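Long-range contact in OBody AM2EP06 (PDB 4GN4), which is an engineered binding protein on an OB-fold scaffold from Pyrobaculum aerophilum, seen here bound to another protein: residues 12-16 and 93-97. Residues are numbered along the deposited sequence; the frame is centred on the assembly and turned at random.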
ATOM      1  N   GLU A  12      -5.379 -12.913 -18.217  1.00 28.19           N
ATOM      2  CA  GLU A  12      -5.980 -12.173 -19.363  1.00 28.12           C
ATOM      3  C   GLU A  12      -6.177 -10.726 -18.941  1.00 26.57           C
ATOM      4  O   GLU A  12      -6.590  -9.931 -19.794  1.00 27.39           O
ATOM      5  CB  GLU A  12      -7.337 -12.766 -19.767  1.00 28.38           C
ATOM      6  CG  GLU A  12      -7.160 -14.146 -20.332  1.00 31.06           C
ATOM      7  CD  GLU A  12      -8.448 -14.790 -20.669  1.00 33.52           C
ATOM      8  OE1 GLU A  12      -9.375 -14.777 -19.868  1.00 32.64           O
ATOM      9  OE2 GLU A  12      -8.530 -15.338 -21.763  1.00 42.38           O
ATOM     10  N   ILE A  13      -5.904 -10.394 -17.657  1.00 24.96           N
ATOM     11  CA  ILE A  13      -6.101  -8.995 -17.191  1.00 24.26           C
ATOM     12  C   ILE A  13      -4.862  -8.217 -17.643  1.00 26.81           C
ATOM     13  O   ILE A  13      -3.760  -8.392 -17.100  1.00 26.65           O
ATOM     14  CB  ILE A  13      -6.354  -8.865 -15.638  1.00 24.29           C
ATOM     15  CG1 ILE A  13      -7.582  -9.709 -15.160  1.00 23.33           C
ATOM     16  CG2 ILE A  13      -6.577  -7.359 -15.277  1.00 21.51           C
ATOM     17  CD1 ILE A  13      -8.933  -9.427 -15.867  1.00 22.83           C
ATOM     18  N   THR A  14      -5.025  -7.400 -18.678  1.00 28.05           N
ATOM     19  CA  THR A  14      -3.892  -6.670 -19.300  1.00 27.83           C
ATOM     20  C   THR A  14      -4.233  -5.176 -19.348  1.00 27.62           C
ATOM     21  O   THR A  14      -5.376  -4.787 -19.238  1.00 25.96           O
ATOM     22  CB  THR A  14      -3.663  -7.145 -20.776  1.00 30.68           C
ATOM     23  OG1 THR A  14      -4.825  -6.752 -21.535  1.00 30.39           O
ATOM     24  CG2 THR A  14      -3.439  -8.710 -20.829  1.00 32.67           C
ATOM     25  N   PRO A  15      -3.220  -4.317 -19.571  1.00 29.02           N
ATOM     26  CA  PRO A  15      -3.488  -2.879 -19.592  1.00 29.53           C
ATOM     27  C   PRO A  15      -4.521  -2.498 -20.653  1.00 31.57           C
ATOM     28  O   PRO A  15      -5.209  -1.460 -20.528  1.00 32.65           O
ATOM     29  CB  PRO A  15      -2.103  -2.265 -19.892  1.00 31.88           C
ATOM     30  CG  PRO A  15      -1.116  -3.343 -19.361  1.00 33.69           C
ATOM     31  CD  PRO A  15      -1.785  -4.666 -19.653  1.00 28.51           C
ATOM     32  N   ASN A  16      -4.681  -3.357 -21.672  1.00 31.38           N
ATOM     33  CA  ASN A  16      -5.586  -3.042 -22.803  1.00 33.15           C
ATOM     34  C   ASN A  16      -7.060  -3.175 -22.385  1.00 32.69           C
ATOM     35  O   ASN A  16      -7.956  -2.697 -23.093  1.00 33.32           O
ATOM     36  CB  ASN A  16      -5.344  -3.947 -24.017  1.00 34.10           C
ATOM     37  CG  ASN A  16      -5.915  -3.356 -25.259  1.00 39.33           C
ATOM     38  OD1 ASN A  16      -5.755  -2.139 -25.500  1.00 40.93           O
ATOM     39  ND2 ASN A  16      -6.565  -4.177 -26.092  1.00 39.64           N
ATOM     40  N   THR A  93       3.665  -6.480 -15.792  1.00 52.53           N
ATOM     41  CA  THR A  93       2.190  -6.698 -16.064  1.00 49.67           C
ATOM     42  C   THR A  93       1.267  -5.453 -16.079  1.00 45.90           C
ATOM     43  O   THR A  93       0.346  -5.364 -16.926  1.00 45.52           O
ATOM     44  CB  THR A  93       1.542  -7.672 -15.042  1.00 47.29           C
ATOM     45  OG1 THR A  93       1.567  -7.051 -13.734  1.00 50.68           O
ATOM     46  CG2 THR A  93       2.251  -9.041 -15.029  1.00 51.35           C
ATOM     47  N   GLY A  94       1.484  -4.522 -15.138  1.00 42.68           N
ATOM     48  CA  GLY A  94       0.947  -3.164 -15.286  1.00 38.88           C
ATOM     49  C   GLY A  94      -0.557  -3.073 -15.100  1.00 34.61           C
ATOM     50  O   GLY A  94      -1.172  -2.232 -15.724  1.00 35.56           O
ATOM     51  N   VAL A  95      -1.168  -3.862 -14.227  1.00 28.81           N
ATOM     52  CA  VAL A  95      -2.634  -3.704 -14.013  1.00 26.55           C
ATOM     53  C   VAL A  95      -2.993  -3.859 -12.509  1.00 26.28           C
ATOM     54  O   VAL A  95      -2.295  -4.529 -11.727  1.00 25.10           O
ATOM     55  CB  VAL A  95      -3.483  -4.754 -14.818  1.00 27.07           C
ATOM     56  CG1 VAL A  95      -3.430  -4.565 -16.278  1.00 29.42           C
ATOM     57  CG2 VAL A  95      -3.015  -6.210 -14.394  1.00 25.43           C
ATOM     58  N   GLU A  96      -4.070  -3.205 -12.139  1.00 24.66           N
ATOM     59  CA  GLU A  96      -4.753  -3.456 -10.874  1.00 26.10           C
ATOM     60  C   GLU A  96      -6.259  -3.458 -11.111  1.00 25.84           C
ATOM     61  O   GLU A  96      -6.729  -3.082 -12.209  1.00 27.15           O
ATOM     62  CB  GLU A  96      -4.303  -2.462  -9.766  1.00 27.19           C
ATOM     63  CG  GLU A  96      -4.060  -1.145 -10.298  1.00 32.36           C
ATOM     64  CD  GLU A  96      -3.319  -0.104  -9.399  1.00 33.84           C
ATOM     65  OE1 GLU A  96      -2.150  -0.189  -8.931  1.00 33.38           O
ATOM     66  OE2 GLU A  96      -3.919   0.957  -9.375  1.00 29.79           O
ATOM     67  N   ILE A  97      -7.013  -3.904 -10.120  1.00 23.68           N
ATOM     68  CA  ILE A  97      -8.444  -3.964 -10.221  1.00 24.73           C
ATOM     69  C   ILE A  97      -8.978  -3.167  -9.024  1.00 26.23           C
ATOM     70  O   ILE A  97      -8.586  -3.361  -7.878  1.00 26.09           O
ATOM     71  CB  ILE A  97      -8.970  -5.397 -10.178  1.00 24.76           C
ATOM     72  CG1 ILE A  97      -8.600  -6.120 -11.475  1.00 22.96           C
ATOM     73  CG2 ILE A  97     -10.537  -5.359  -9.980  1.00 25.84           C
ATOM     74  CD1 ILE A  97      -9.052  -7.646 -11.422  1.00 24.83           C
TER
HETATM   75  O   HOH W   1      -1.223  -7.541 -17.724  0.78 26.65           O
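V95 carries the apolar part of this contact by sending its two methyls to different targets on the loop of residues 12-16. Its CG2 meets CG2 of I13 at 3.8 Å, and the two side chains cross at about a right angle. I13 reaches V95 with the branch methyl rather than the CG1-CD1 arm: CG2 stands anti to the backbone N, while chi1 of -57° sets CG1 beside that N. The other methyl of V95, CG1, lies over the face of the T14-P15 peptide group, 3.2 Å from the carbonyl carbon of T14 and 3.3 Å from P15 N, which is tight for a methyl. P15 CD also meets V95 CG1, at 3.8 Å, again with the side chains nearly perpendicular. A looser approach of I13 CG2 to I97 CG1, 4.5 Å, extends the apolar patch along strand 95-99, and both isoleucines also touch V22 and V24 of strand 21-33.

At T93 and G94, just before strand 95-99, the proline meets backbone oxygens. P15 CG and CD each lie 3.5 Å from T93 O, so the CG-CD bond of the ring faces that oxygen, while G94 O is close to CG.

The polar link is indirect. No direct hydrogen bond joins the segments; instead one water donates to two carbonyl oxygens, I13 O at 2.7 Å and T93 O at 2.8 Å.

The 107° between the directions CA 13 to 15 and CA 93 to 97 fits a loop crossing a strand, without the backbone pairing of a sheet. The chemistry implies that the loop packs across the start of strand 95-99 of the OB-fold through apolar contacts and one bridging water, while I13 and P15 also touch V83 and A85 of strand 76-85; the isoleucine-valine side is buried, the proline side more open to solvent.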